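Long-range contacts in alpha-1,3-glucanase (PDB 7C7D), which hydrolyses alpha-1,3-glucosidic linkages as a thermostable glycosidase of family GH87: residues Q99-V105 and G176-Q182; A156-H160 and P401-N405; S282-V286 and S312-G316; I347-D353 and L371-D377; S383-D388 and Y410-D414. The contacts are given in a common frame with arbitrary orientation. Residue numbers count along the deposited sequence, not the author numbering.

Contact 1. Residues Q99-V105 and G176-Q182; sequences QRVEFTV and GDTVTLQ
Phe103 and Leu181 form the apolar centre, with Phe103 CE2 3.7 Å from Leu181 CD1. Phe103 is rotamer m and Leu181 mt. On the same face, Val101 CG1 lies 3.9 Å from Leu181 CB. Past the strand end, Val105 points toward the other segment, its CG2 3.6 Å from Val179 CG2. The extended strands 100-104 and 178-182 run antiparallel, with axes 4.5 Å apart at 161°. Val101 pairs with Leu181 and Phe103 with Val179 as hydrogen-bonded pairs. Val101 N to Leu181 O and Leu181 N to Val101 O are both 2.9 Å. Phe103 N to Val179 O is 2.7 Å and Val179 N to Phe103 O is 3.0 Å. Further out, Val105 N donates to Asp177 O (2.8 Å) and Gly176 N to Val105 O (3.1 Å). Gly176 has phi 99° and psi -21°, which call for glycine. Arg100-Gln182, Glu102-Thr180 and Thr104-Thr178 are the non-hydrogen-bonded pairs; their side chains share the other, polar face. There Arg100 NH1 donates to Gln182 OE1 at 2.9 Å. The pair is characteristic of a beta-sandwich: Phe103 touches Ala193 and Val179 Phe195, both on strand 188-196 of the facing sheet. The chemistry implies a two-faced sheet, apolar towards the sandwich interior and polar outside.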
# COMPACT_ATOMS: atom_id res chain seq x y z
N GLN A 99 10.65 0.32 29.49
CA GLN A 99 10.33 1.58 28.89
C GLN A 99 8.98 1.52 28.23
O GLN A 99 8.49 0.44 27.87
CB GLN A 99 11.48 2.01 27.93
CG GLN A 99 12.85 2.12 28.66
CD GLN A 99 14.06 2.32 27.77
OE1 GLN A 99 14.03 2.09 26.57
NE2 GLN A 99 15.16 2.72 28.40
N ARG A 100 8.36 2.68 28.13
CA ARG A 100 6.99 2.76 27.71
C ARG A 100 6.83 3.94 26.77
O ARG A 100 7.65 4.86 26.74
CB ARG A 100 6.05 2.91 28.91
CG ARG A 100 6.34 4.12 29.76
CD ARG A 100 5.58 4.06 31.08
NE ARG A 100 6.30 4.68 32.19
CZ ARG A 100 7.13 4.05 33.01
NH1 ARG A 100 7.36 2.75 32.86
NH2 ARG A 100 7.72 4.72 34.00
N VAL A 101 5.76 3.89 26.00
CA VAL A 101 5.34 5.03 25.22
C VAL A 101 3.88 5.27 25.54
O VAL A 101 3.07 4.33 25.53
CB VAL A 101 5.59 4.83 23.71
CG1 VAL A 101 4.94 3.56 23.22
CG2 VAL A 101 5.08 6.03 22.93
N GLU A 102 3.55 6.50 25.92
CA GLU A 102 2.23 6.86 26.42
C GLU A 102 1.56 7.73 25.37
O GLU A 102 1.98 8.87 25.14
CB GLU A 102 2.37 7.62 27.74
CG GLU A 102 1.06 8.02 28.36
CD GLU A 102 1.25 8.68 29.71
OE1 GLU A 102 2.39 8.66 30.23
OE2 GLU A 102 0.26 9.21 30.25
N PHE A 103 0.53 7.19 24.73
CA PHE A 103 -0.19 7.89 23.69
C PHE A 103 -1.37 8.64 24.29
O PHE A 103 -2.07 8.12 25.16
CB PHE A 103 -0.75 6.89 22.67
CG PHE A 103 0.29 6.22 21.84
CD1 PHE A 103 0.70 6.76 20.63
CD2 PHE A 103 0.85 5.02 22.24
CE1 PHE A 103 1.65 6.14 19.86
CE2 PHE A 103 1.81 4.39 21.47
CZ PHE A 103 2.21 4.95 20.28
N THR A 104 -1.61 9.84 23.79
CA THR A 104 -2.86 10.53 24.05
C THR A 104 -3.86 10.09 22.98
O THR A 104 -3.60 10.25 21.78
CB THR A 104 -2.67 12.04 24.06
OG1 THR A 104 -1.83 12.40 25.16
CG2 THR A 104 -4.02 12.74 24.21
N VAL A 105 -4.97 9.52 23.42
CA VAL A 105 -5.96 8.97 22.50
C VAL A 105 -6.54 10.10 21.64
O VAL A 105 -6.96 11.14 22.19
CB VAL A 105 -7.07 8.26 23.30
CG1 VAL A 105 -8.20 7.84 22.41
CG2 VAL A 105 -6.48 7.05 24.02
N GLY A 176 -8.19 12.29 24.74
CA GLY A 176 -7.63 12.77 25.98
C GLY A 176 -7.23 11.67 26.95
O GLY A 176 -6.41 11.92 27.84
N ASP A 177 -7.79 10.47 26.80
CA ASP A 177 -7.35 9.34 27.58
C ASP A 177 -5.91 8.99 27.21
O ASP A 177 -5.36 9.48 26.22
CB ASP A 177 -8.23 8.12 27.32
CG ASP A 177 -9.57 8.20 28.02
OD1 ASP A 177 -9.88 9.26 28.61
OD2 ASP A 177 -10.32 7.20 27.98
N THR A 178 -5.30 8.12 28.01
CA THR A 178 -3.94 7.67 27.78
C THR A 178 -3.94 6.17 27.53
O THR A 178 -4.57 5.42 28.28
CB THR A 178 -3.06 7.97 28.99
OG1 THR A 178 -3.66 7.41 30.17
CG2 THR A 178 -2.90 9.48 29.18
N VAL A 179 -3.26 5.75 26.47
CA VAL A 179 -2.96 4.35 26.23
C VAL A 179 -1.44 4.22 26.22
O VAL A 179 -0.76 4.89 25.43
CB VAL A 179 -3.57 3.85 24.91
CG1 VAL A 179 -3.07 2.44 24.59
CG2 VAL A 179 -5.08 3.87 24.99
N THR A 180 -0.92 3.40 27.12
CA THR A 180 0.52 3.23 27.27
C THR A 180 0.91 1.82 26.86
O THR A 180 0.27 0.84 27.26
CB THR A 180 0.95 3.49 28.72
OG1 THR A 180 0.59 4.83 29.08
CG2 THR A 180 2.45 3.32 28.87
N LEU A 181 1.96 1.73 26.05
CA LEU A 181 2.56 0.46 25.68
C LEU A 181 3.85 0.31 26.47
O LEU A 181 4.69 1.22 26.47
CB LEU A 181 2.86 0.43 24.18
CG LEU A 181 1.71 0.80 23.25
CD1 LEU A 181 2.13 0.69 21.80
CD2 LEU A 181 0.49 -0.07 23.54
N GLN A 182 4.00 -0.81 27.17
CA GLN A 182 5.12 -1.04 28.07
C GLN A 182 5.84 -2.31 27.67
O GLN A 182 5.25 -3.40 27.69
CB GLN A 182 4.63 -1.15 29.51
CG GLN A 182 5.73 -1.33 30.53
CD GLN A 182 5.55 -0.44 31.73
OE1 GLN A 182 5.55 0.79 31.61
NE2 GLN A 182 5.37 -1.05 32.89

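Contact 2. Residues A156-H160 and P401-N405; sequences AKTHH and PNLAN
One hydrogen bond joins the two loops: His160 ND1 donates to Asn402 OD1 at 2.6 Å. His160 has a left-handed backbone (phi 67°, psi 50°) and chi1 of -149°. Asn402 is rotamer m, and its ND2 is bonded to Asn373. Asn402 OD1 also lies at the edge of the His159 ring, 3.4 Å from His159 CD2. Within residues 156-160, His159 ND1 donates to Lys157 O at 2.7 Å. Neither segment has regular secondary structure; the closest CA pairs are His160-Asn402 at 6.1 Å and Ala156-Leu403 at 7.3 Å. Residues 156-160 follow strand 133-142 of the beta-sandwich region, while residues 401-405 form a turn of the pectate lyase-like parallel beta-helix, so the contact lies where the two regions meet. The apolar part is a CH-pi contact. Leu403 CD2 sits over the face of the His159 ring, 3.8 Å from its centroid and 18° off the normal. Both residues have chi1 p and CA-to-CB bonds toward the opposite loop. Leu403 CD2 also meets Ala156 CB at 4.2 Å.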
# COMPACT_ATOMS: atom_id res chain seq x y z
N ALA A 156 17.72 -4.42 -4.24
CA ALA A 156 16.98 -4.59 -3.00
C ALA A 156 17.91 -5.06 -1.89
O ALA A 156 18.87 -5.80 -2.13
CB ALA A 156 15.85 -5.60 -3.19
N LYS A 157 17.65 -4.59 -0.68
CA LYS A 157 18.32 -5.04 0.53
C LYS A 157 17.29 -5.72 1.42
O LYS A 157 16.09 -5.65 1.17
CB LYS A 157 18.96 -3.86 1.27
CG LYS A 157 20.10 -3.21 0.50
CD LYS A 157 20.76 -2.11 1.32
CE LYS A 157 22.04 -1.62 0.66
NZ LYS A 157 21.75 -0.80 -0.55
N THR A 158 17.77 -6.40 2.47
CA THR A 158 16.86 -6.96 3.46
C THR A 158 15.88 -5.88 3.90
O THR A 158 16.25 -4.72 4.09
CB THR A 158 17.63 -7.45 4.69
OG1 THR A 158 18.70 -8.31 4.28
CG2 THR A 158 16.69 -8.23 5.62
N HIS A 159 14.62 -6.27 4.03
CA HIS A 159 13.57 -5.28 4.22
C HIS A 159 12.45 -5.89 5.05
O HIS A 159 12.57 -7.01 5.56
CB HIS A 159 13.10 -4.70 2.88
CG HIS A 159 12.65 -5.73 1.89
ND1 HIS A 159 13.52 -6.40 1.06
CD2 HIS A 159 11.41 -6.19 1.59
CE1 HIS A 159 12.84 -7.24 0.30
NE2 HIS A 159 11.56 -7.13 0.59
N HIS A 160 11.35 -5.15 5.19
CA HIS A 160 10.16 -5.66 5.87
C HIS A 160 10.44 -5.87 7.36
O HIS A 160 10.16 -6.93 7.92
CB HIS A 160 9.66 -6.94 5.20
CG HIS A 160 8.18 -7.15 5.26
ND1 HIS A 160 7.28 -6.42 4.53
CD2 HIS A 160 7.46 -8.07 5.95
CE1 HIS A 160 6.06 -6.85 4.78
NE2 HIS A 160 6.14 -7.86 5.63
N PRO A 401 5.52 1.16 1.54
CA PRO A 401 5.92 0.00 0.73
C PRO A 401 7.44 -0.14 0.85
O PRO A 401 8.17 0.85 0.79
CB PRO A 401 5.49 0.40 -0.69
CG PRO A 401 5.57 1.91 -0.69
CD PRO A 401 5.20 2.34 0.71
N ASN A 402 7.91 -1.38 1.06
CA ASN A 402 9.32 -1.56 1.43
C ASN A 402 10.26 -1.21 0.29
O ASN A 402 11.41 -0.82 0.53
CB ASN A 402 9.63 -3.02 1.75
CG ASN A 402 8.79 -3.63 2.85
OD1 ASN A 402 8.57 -4.84 2.84
ND2 ASN A 402 8.34 -2.83 3.81
N LEU A 403 9.82 -1.45 -0.94
CA LEU A 403 10.57 -1.14 -2.15
C LEU A 403 9.53 -0.83 -3.22
O LEU A 403 8.35 -1.17 -3.08
CB LEU A 403 11.51 -2.29 -2.53
CG LEU A 403 10.90 -3.67 -2.74
CD1 LEU A 403 10.53 -3.89 -4.19
CD2 LEU A 403 11.87 -4.76 -2.26
N ALA A 404 9.98 -0.20 -4.30
CA ALA A 404 9.11 0.16 -5.41
C ALA A 404 8.07 1.21 -4.99
O ALA A 404 8.32 2.03 -4.11
CB ALA A 404 8.50 -1.08 -6.08
N ASN A 405 6.92 1.22 -5.65
CA ASN A 405 6.08 2.41 -5.67
C ASN A 405 4.91 2.33 -4.70
O ASN A 405 4.48 1.26 -4.28
CB ASN A 405 5.55 2.61 -7.09
CG ASN A 405 6.66 2.60 -8.12
OD1 ASN A 405 7.40 3.57 -8.25
ND2 ASN A 405 6.80 1.49 -8.83

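Contact 3. Residues S282-V286 and S312-G316; sequences SAGHV and SLGPG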
# COMPACT_ATOMS: atom_id res chain seq x y z
N SER A 282 -14.61 -17.40 -12.83
CA SER A 282 -15.76 -17.45 -11.94
C SER A 282 -16.94 -16.79 -12.65
O SER A 282 -16.76 -15.82 -13.40
CB SER A 282 -15.46 -16.70 -10.64
OG SER A 282 -16.63 -16.43 -9.90
N ALA A 283 -18.14 -17.32 -12.40
CA ALA A 283 -19.35 -16.66 -12.86
C ALA A 283 -19.58 -15.31 -12.20
O ALA A 283 -20.45 -14.56 -12.64
CB ALA A 283 -20.56 -17.56 -12.63
N GLY A 284 -18.83 -14.98 -11.16
CA GLY A 284 -18.94 -13.68 -10.55
C GLY A 284 -20.02 -13.61 -9.49
O GLY A 284 -20.48 -14.62 -8.95
N HIS A 285 -20.44 -12.38 -9.20
CA HIS A 285 -21.41 -12.12 -8.15
C HIS A 285 -20.94 -12.71 -6.82
O HIS A 285 -21.71 -13.33 -6.08
CB HIS A 285 -22.82 -12.55 -8.55
CG HIS A 285 -23.23 -11.99 -9.87
ND1 HIS A 285 -23.70 -10.70 -10.01
CD2 HIS A 285 -23.17 -12.51 -11.12
CE1 HIS A 285 -23.95 -10.46 -11.29
NE2 HIS A 285 -23.64 -11.54 -11.98
N VAL A 286 -19.66 -12.51 -6.55
CA VAL A 286 -19.02 -12.89 -5.31
C VAL A 286 -18.91 -11.64 -4.46
O VAL A 286 -18.42 -10.61 -4.93
CB VAL A 286 -17.61 -13.46 -5.57
CG1 VAL A 286 -16.92 -13.74 -4.24
CG2 VAL A 286 -17.69 -14.70 -6.44
N SER A 312 -9.48 -14.76 -10.47
CA SER A 312 -10.68 -14.09 -10.94
C SER A 312 -11.82 -14.25 -9.94
O SER A 312 -12.14 -15.37 -9.53
CB SER A 312 -11.10 -14.67 -12.29
OG SER A 312 -12.42 -14.29 -12.62
N LEU A 313 -12.45 -13.12 -9.60
CA LEU A 313 -13.69 -13.13 -8.84
C LEU A 313 -14.91 -12.99 -9.73
O LEU A 313 -16.04 -12.93 -9.23
CB LEU A 313 -13.68 -12.03 -7.78
CG LEU A 313 -12.63 -12.18 -6.69
CD1 LEU A 313 -12.65 -10.97 -5.76
CD2 LEU A 313 -12.84 -13.47 -5.91
N GLY A 314 -14.72 -12.95 -11.05
CA GLY A 314 -15.81 -12.84 -11.99
C GLY A 314 -16.41 -11.45 -12.02
O GLY A 314 -15.98 -10.54 -11.32
N PRO A 315 -17.43 -11.28 -12.86
CA PRO A 315 -18.09 -9.97 -12.98
C PRO A 315 -19.03 -9.69 -11.81
O PRO A 315 -19.63 -10.59 -11.22
CB PRO A 315 -18.89 -10.10 -14.28
CG PRO A 315 -19.18 -11.58 -14.38
CD PRO A 315 -17.95 -12.26 -13.83
N GLY A 316 -19.18 -8.40 -11.50
CA GLY A 316 -20.18 -7.99 -10.53
C GLY A 316 -19.85 -8.38 -9.10
O GLY A 316 -20.77 -8.67 -8.32
O HOH W 1 -23.34 -8.27 -8.49
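Two glycines meet almost backbone to backbone: Gly284 CA is only 3.5 Å from Gly314 CA. The loops belong to successive coils of the parallel beta-helix. Residues 282-286 lead from strand 277-279 to strand 286-289, and residues 312-316 lead from strand 309-311 to strand 318-320. One direct hydrogen bond crosses between them, from His285 N to Pro315 O at 2.8 Å. CA-H...O contacts surround it. Gly284 CA lies 3.3 Å from Leu313 O and 3.2 Å from Pro315 O, and His285 CA lies 3.5 Å from Gly316 O. The carbonyl of Pro315 also sits over one face of the His285 ring. A water bridges the same end, 2.9 Å from His285 ND1 and donating to Gly316 O at 2.6 Å. The 282-286 loop is braced from within by an ST turn, in which Ser282 OG accepts from Gly284 N at 2.9 Å. The same hydroxyl also bonds to Val256 O on the preceding coil. Ser312 OG likewise reaches Thr336 O on the following one. Apolar contact is slight: Val286 CG1 is 4.4 Å from Leu313 CD2. Gly284 and Gly314 both have positive phi, and a CB on either would clash with the opposite loop. The chemistry implies that coil stacking here depends on bare backbone, with carbonyl oxygens set against CA hydrogens more than side chain against side chain.

Contact 4. Residues I347-D353 and L371-D377; sequences ILDTTAD and LRNQGDD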
# COMPACT_ATOMS: atom_id res chain seq x y z
N ILE A 347 -5.06 -3.80 4.20
CA ILE A 347 -4.09 -4.76 3.68
C ILE A 347 -2.76 -4.41 4.32
O ILE A 347 -2.18 -3.36 4.03
CB ILE A 347 -4.01 -4.73 2.14
CG1 ILE A 347 -5.40 -5.00 1.54
CG2 ILE A 347 -3.02 -5.77 1.64
CD1 ILE A 347 -5.49 -4.78 0.04
N LEU A 348 -2.28 -5.29 5.21
CA LEU A 348 -1.13 -4.99 6.05
C LEU A 348 -0.14 -6.13 5.97
O LEU A 348 -0.52 -7.31 5.95
CB LEU A 348 -1.54 -4.88 7.52
CG LEU A 348 -2.74 -3.99 7.78
CD1 LEU A 348 -3.17 -4.12 9.21
CD2 LEU A 348 -2.37 -2.56 7.47
N ASP A 349 1.15 -5.79 5.97
CA ASP A 349 2.21 -6.78 6.16
C ASP A 349 2.13 -7.89 5.11
O ASP A 349 1.85 -9.06 5.40
CB ASP A 349 2.16 -7.40 7.57
CG ASP A 349 2.14 -6.37 8.68
OD1 ASP A 349 2.86 -5.35 8.60
OD2 ASP A 349 1.42 -6.61 9.67
N THR A 350 2.38 -7.51 3.86
CA THR A 350 2.43 -8.47 2.77
C THR A 350 3.84 -8.48 2.20
O THR A 350 4.50 -7.45 2.15
CB THR A 350 1.39 -8.16 1.67
OG1 THR A 350 1.61 -6.85 1.13
CG2 THR A 350 -0.04 -8.21 2.23
N THR A 351 4.33 -9.66 1.81
CA THR A 351 5.71 -9.71 1.35
C THR A 351 5.87 -9.25 -0.10
O THR A 351 7.01 -9.06 -0.55
CB THR A 351 6.33 -11.09 1.56
OG1 THR A 351 5.57 -12.06 0.83
CG2 THR A 351 6.36 -11.44 3.04
N ALA A 352 4.77 -9.04 -0.82
CA ALA A 352 4.81 -8.43 -2.14
C ALA A 352 3.69 -7.40 -2.23
O ALA A 352 3.37 -6.75 -1.23
CB ALA A 352 4.75 -9.49 -3.25
N ASP A 353 3.10 -7.22 -3.42
CA ASP A 353 2.13 -6.15 -3.63
C ASP A 353 0.91 -6.31 -2.74
O ASP A 353 0.50 -7.41 -2.38
CB ASP A 353 1.63 -6.16 -5.08
CG ASP A 353 2.67 -5.70 -6.10
OD1 ASP A 353 3.87 -5.58 -5.79
OD2 ASP A 353 2.25 -5.45 -7.25
N LEU A 371 -3.36 0.63 3.26
CA LEU A 371 -2.29 -0.31 2.95
C LEU A 371 -1.02 0.14 3.66
O LEU A 371 -0.55 1.27 3.45
CB LEU A 371 -2.05 -0.37 1.44
CG LEU A 371 -3.22 -0.94 0.62
CD1 LEU A 371 -4.04 0.16 -0.08
CD2 LEU A 371 -2.71 -1.95 -0.38
N ARG A 372 -0.47 -0.74 4.52
CA ARG A 372 0.77 -0.47 5.22
C ARG A 372 1.69 -1.68 5.08
O ARG A 372 1.26 -2.82 5.24
CB ARG A 372 0.51 -0.21 6.72
CG ARG A 372 1.77 -0.07 7.56
CD ARG A 372 1.46 0.10 9.04
NE ARG A 372 0.96 1.43 9.38
CZ ARG A 372 0.04 1.67 10.30
NH1 ARG A 372 -0.50 0.66 10.97
NH2 ARG A 372 -0.36 2.91 10.55
N ASN A 373 2.97 -1.42 4.82
CA ASN A 373 4.01 -2.45 4.89
C ASN A 373 3.82 -3.55 3.83
O ASN A 373 3.85 -4.74 4.13
CB ASN A 373 4.14 -3.05 6.30
CG ASN A 373 5.40 -3.88 6.48
OD1 ASN A 373 6.42 -3.66 5.83
ND2 ASN A 373 5.34 -4.84 7.40
N GLN A 374 3.64 -3.12 2.58
CA GLN A 374 3.72 -4.02 1.44
C GLN A 374 5.19 -4.21 1.07
O GLN A 374 6.03 -3.36 1.36
CB GLN A 374 2.96 -3.43 0.25
CG GLN A 374 1.46 -3.67 0.30
CD GLN A 374 0.83 -3.25 1.62
OE1 GLN A 374 0.71 -2.06 1.92
NE2 GLN A 374 0.43 -4.24 2.42
N GLY A 375 5.50 -5.34 0.44
CA GLY A 375 6.86 -5.66 0.07
C GLY A 375 7.26 -5.27 -1.34
O GLY A 375 8.33 -5.65 -1.81
N ASP A 376 6.40 -4.54 -2.04
CA ASP A 376 6.60 -4.10 -3.41
C ASP A 376 5.48 -3.09 -3.65
O ASP A 376 4.86 -2.65 -2.68
CB ASP A 376 6.52 -5.31 -4.35
CG ASP A 376 7.31 -5.13 -5.63
OD1 ASP A 376 7.11 -4.11 -6.32
OD2 ASP A 376 8.13 -6.01 -5.96
N ASP A 377 5.17 -2.76 -4.90
CA ASP A 377 4.12 -1.79 -5.22
C ASP A 377 2.89 -2.03 -4.36
O ASP A 377 2.33 -3.12 -4.36
CB ASP A 377 3.71 -1.96 -6.68
CG ASP A 377 4.79 -1.57 -7.67
OD1 ASP A 377 5.54 -0.61 -7.42
OD2 ASP A 377 4.85 -2.22 -8.73
O HOH W 2 9.45 -7.97 -1.00
O HOH W 3 3.97 -4.74 -9.05
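This is a parallel pairing of successive coils in the right-handed beta-helix, with the turns that follow. Ile347 pairs with Leu371 and Leu348 with Arg372. Arg372 N donates to Ile347 O at 3.2 Å and Asp349 N to Arg372 O at 3.1 Å. The register holds as far as Thr350-Gln374 and then slips by one, so that Ala352 lies by Gly375. Thr350 N donates to Asn373 O (3.1 Å) and Gly375 N to Ala352 O (3.1 Å). Asp349 and Asn373, side by side, both have left-handed backbone conformations. Asn373 ND2 donates to Asp349 OD1 at 2.8 Å, and Asp349 OD2 accepts from Gln325 NE2. Gln374 NE2 reaches Thr350 OG1 (3.1 Å). Gly375 CA passes 3.5 Å from Thr351 O, where a CB would clash. Asp353 OD1 is 3.6 Å from Asp376 OD1, and one water donates to Asp353 OD2 (2.6 Å) and Asp377 OD2 (2.7 Å). Asp377 OD2 is also hydrogen-bonded to Tyr410 OH, and Asp376 forms a salt bridge with Arg300. This three-carboxylate cluster is consistent with a glycosidase active site. Strand 341-348 has strands 318-320 and 323-325 on one side and 365-372 on the other; Arg372 bonds Asn164 and forms a salt bridge with Asp194 of sandwich strand 188-196.

Contact 5. Residues S383-D388 and Y410-D414; sequences SLYAPD and YGGTD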
# COMPACT_ATOMS: atom_id res chain seq x y z
N SER A 383 -0.56 -4.23 -17.21
CA SER A 383 -1.42 -4.59 -18.35
C SER A 383 -0.73 -5.61 -19.26
O SER A 383 -0.42 -5.36 -20.42
CB SER A 383 -1.87 -3.35 -19.09
OG SER A 383 -2.93 -2.73 -18.39
N LEU A 384 -0.51 -6.79 -18.69
CA LEU A 384 -0.13 -7.96 -19.46
C LEU A 384 -1.38 -8.64 -20.00
O LEU A 384 -2.45 -8.59 -19.39
CB LEU A 384 0.57 -8.96 -18.54
CG LEU A 384 2.07 -8.90 -18.30
CD1 LEU A 384 2.54 -10.27 -17.83
CD2 LEU A 384 2.83 -8.48 -19.55
N TYR A 385 -1.23 -9.29 -21.16
CA TYR A 385 -2.27 -10.11 -21.80
C TYR A 385 -3.37 -9.27 -22.44
O TYR A 385 -3.67 -9.43 -23.62
CB TYR A 385 -2.88 -11.14 -20.84
CG TYR A 385 -1.90 -11.83 -19.92
CD1 TYR A 385 -0.88 -12.63 -20.42
CD2 TYR A 385 -1.99 -11.68 -18.54
CE1 TYR A 385 0.01 -13.26 -19.57
CE2 TYR A 385 -1.10 -12.31 -17.69
CZ TYR A 385 -0.10 -13.10 -18.21
OH TYR A 385 0.79 -13.72 -17.36
N ALA A 386 -3.99 -8.39 -21.66
CA ALA A 386 -5.05 -7.52 -22.13
C ALA A 386 -4.99 -6.26 -21.29
O ALA A 386 -4.66 -6.33 -20.10
CB ALA A 386 -6.43 -8.17 -21.98
N PRO A 387 -5.30 -5.10 -21.86
CA PRO A 387 -5.18 -3.86 -21.09
C PRO A 387 -6.18 -3.79 -19.95
O PRO A 387 -7.36 -4.10 -20.11
CB PRO A 387 -5.45 -2.77 -22.13
CG PRO A 387 -6.25 -3.45 -23.20
CD PRO A 387 -5.72 -4.86 -23.25
N ASP A 388 -5.70 -3.38 -18.78
CA ASP A 388 -6.62 -2.87 -17.78
C ASP A 388 -7.25 -1.61 -18.36
O ASP A 388 -6.55 -0.75 -18.89
CB ASP A 388 -5.87 -2.52 -16.50
CG ASP A 388 -5.27 -3.73 -15.79
OD1 ASP A 388 -5.67 -4.89 -16.03
OD2 ASP A 388 -4.36 -3.50 -14.96
N TYR A 410 1.47 0.33 -14.90
CA TYR A 410 2.30 -0.12 -16.02
C TYR A 410 1.37 -0.42 -17.18
O TYR A 410 0.71 -1.46 -17.22
CB TYR A 410 3.11 -1.36 -15.64
CG TYR A 410 3.94 -1.23 -14.38
CD1 TYR A 410 5.11 -0.49 -14.35
CD2 TYR A 410 3.55 -1.91 -13.23
CE1 TYR A 410 5.87 -0.40 -13.16
CE2 TYR A 410 4.28 -1.83 -12.07
CZ TYR A 410 5.43 -1.08 -12.03
OH TYR A 410 6.14 -1.04 -10.85
N GLY A 411 1.30 0.51 -18.13
CA GLY A 411 0.42 0.36 -19.28
C GLY A 411 -1.04 0.54 -18.92
O GLY A 411 -1.40 1.04 -17.85
N GLY A 412 -1.91 0.12 -19.84
CA GLY A 412 -3.34 0.19 -19.63
C GLY A 412 -3.96 1.41 -20.29
O GLY A 412 -3.29 2.32 -20.79
N THR A 413 -5.30 1.42 -20.29
CA THR A 413 -6.08 2.36 -21.07
C THR A 413 -7.10 3.07 -20.19
O THR A 413 -7.88 2.41 -19.49
CB THR A 413 -6.82 1.61 -22.18
OG1 THR A 413 -5.86 0.98 -23.03
CG2 THR A 413 -7.68 2.57 -23.01
N ASP A 414 -7.10 4.40 -20.23
CA ASP A 414 -8.13 5.18 -19.54
C ASP A 414 -8.17 4.85 -18.05
O ASP A 414 -9.18 4.41 -17.51
CB ASP A 414 -9.50 5.01 -20.21
CG ASP A 414 -9.58 5.65 -21.58
OD1 ASP A 414 -8.78 6.58 -21.86
OD2 ASP A 414 -10.43 5.24 -22.38
O HOH W 4 -2.13 -1.13 -16.35
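Two neighbouring coils of the parallel beta-helix meet here, just beyond strands 379-382 and 407-410, which lie side by side in one sheet. Two backbone hydrogen bonds join the segments. Ser383 N donates to Tyr410 O at 3.0 Å, and Thr413 N donates to Asp388 O at 2.9 Å. They stand at the two ends of the contact, so the 383-388 loop is held at its first and last residues. Tyr410 O has a second donor, a water at 3.0 Å. That water is also 2.7 Å from Ser383 OG. The hydroxyl accepts from Asp388 N at 2.9 Å, which closes the loop on itself. Ser383 OG thus serves its own segment directly and the other through the water. Between these ends Leu384, Tyr385 and Ala386 bulge away from residues 410-414. The loop's tip carries a weak bond from Ala386 N to Leu384 O (2.8 Å). The side chain of Asp388 is satisfied elsewhere, by Ala361 N on the coil before. Tyr410 OH bonds Asp377, and its ring stacks edge-to-face with Phe439. Pro387 adds limited packing, with CB 3.9 Å from Thr413 OG1. Gly411 and Gly412 both have positive phi, and the second passes tightly through the gap: Gly412 CA is 3.2 Å from Ser383 OG and 3.4 Å from Asp388 O.

From the N terminus, contact 1 opens first and joins two strands of the beta-sandwich. Before it closes, contact 2 opens at residues 156-160, so the two cross. Contact 2 closes only at 401-405 and ties the sandwich region to the beta-helix. Contacts 3 and 4 are nested inside that long loop, in series, and each joins successive coils. Contact 5 opens before contact 2 closes, so these also cross; it joins successive coils beyond strands 379-382 and 407-410. Contacts 2 and 4 touch: Asn402 N lies 2.7 Å from Gln374 O. Contact 4 reaches contact 5 through Asp377 OD2 and Tyr410 OH, 2.7 Å apart. In space, contacts 1 and 3 touch none of the others.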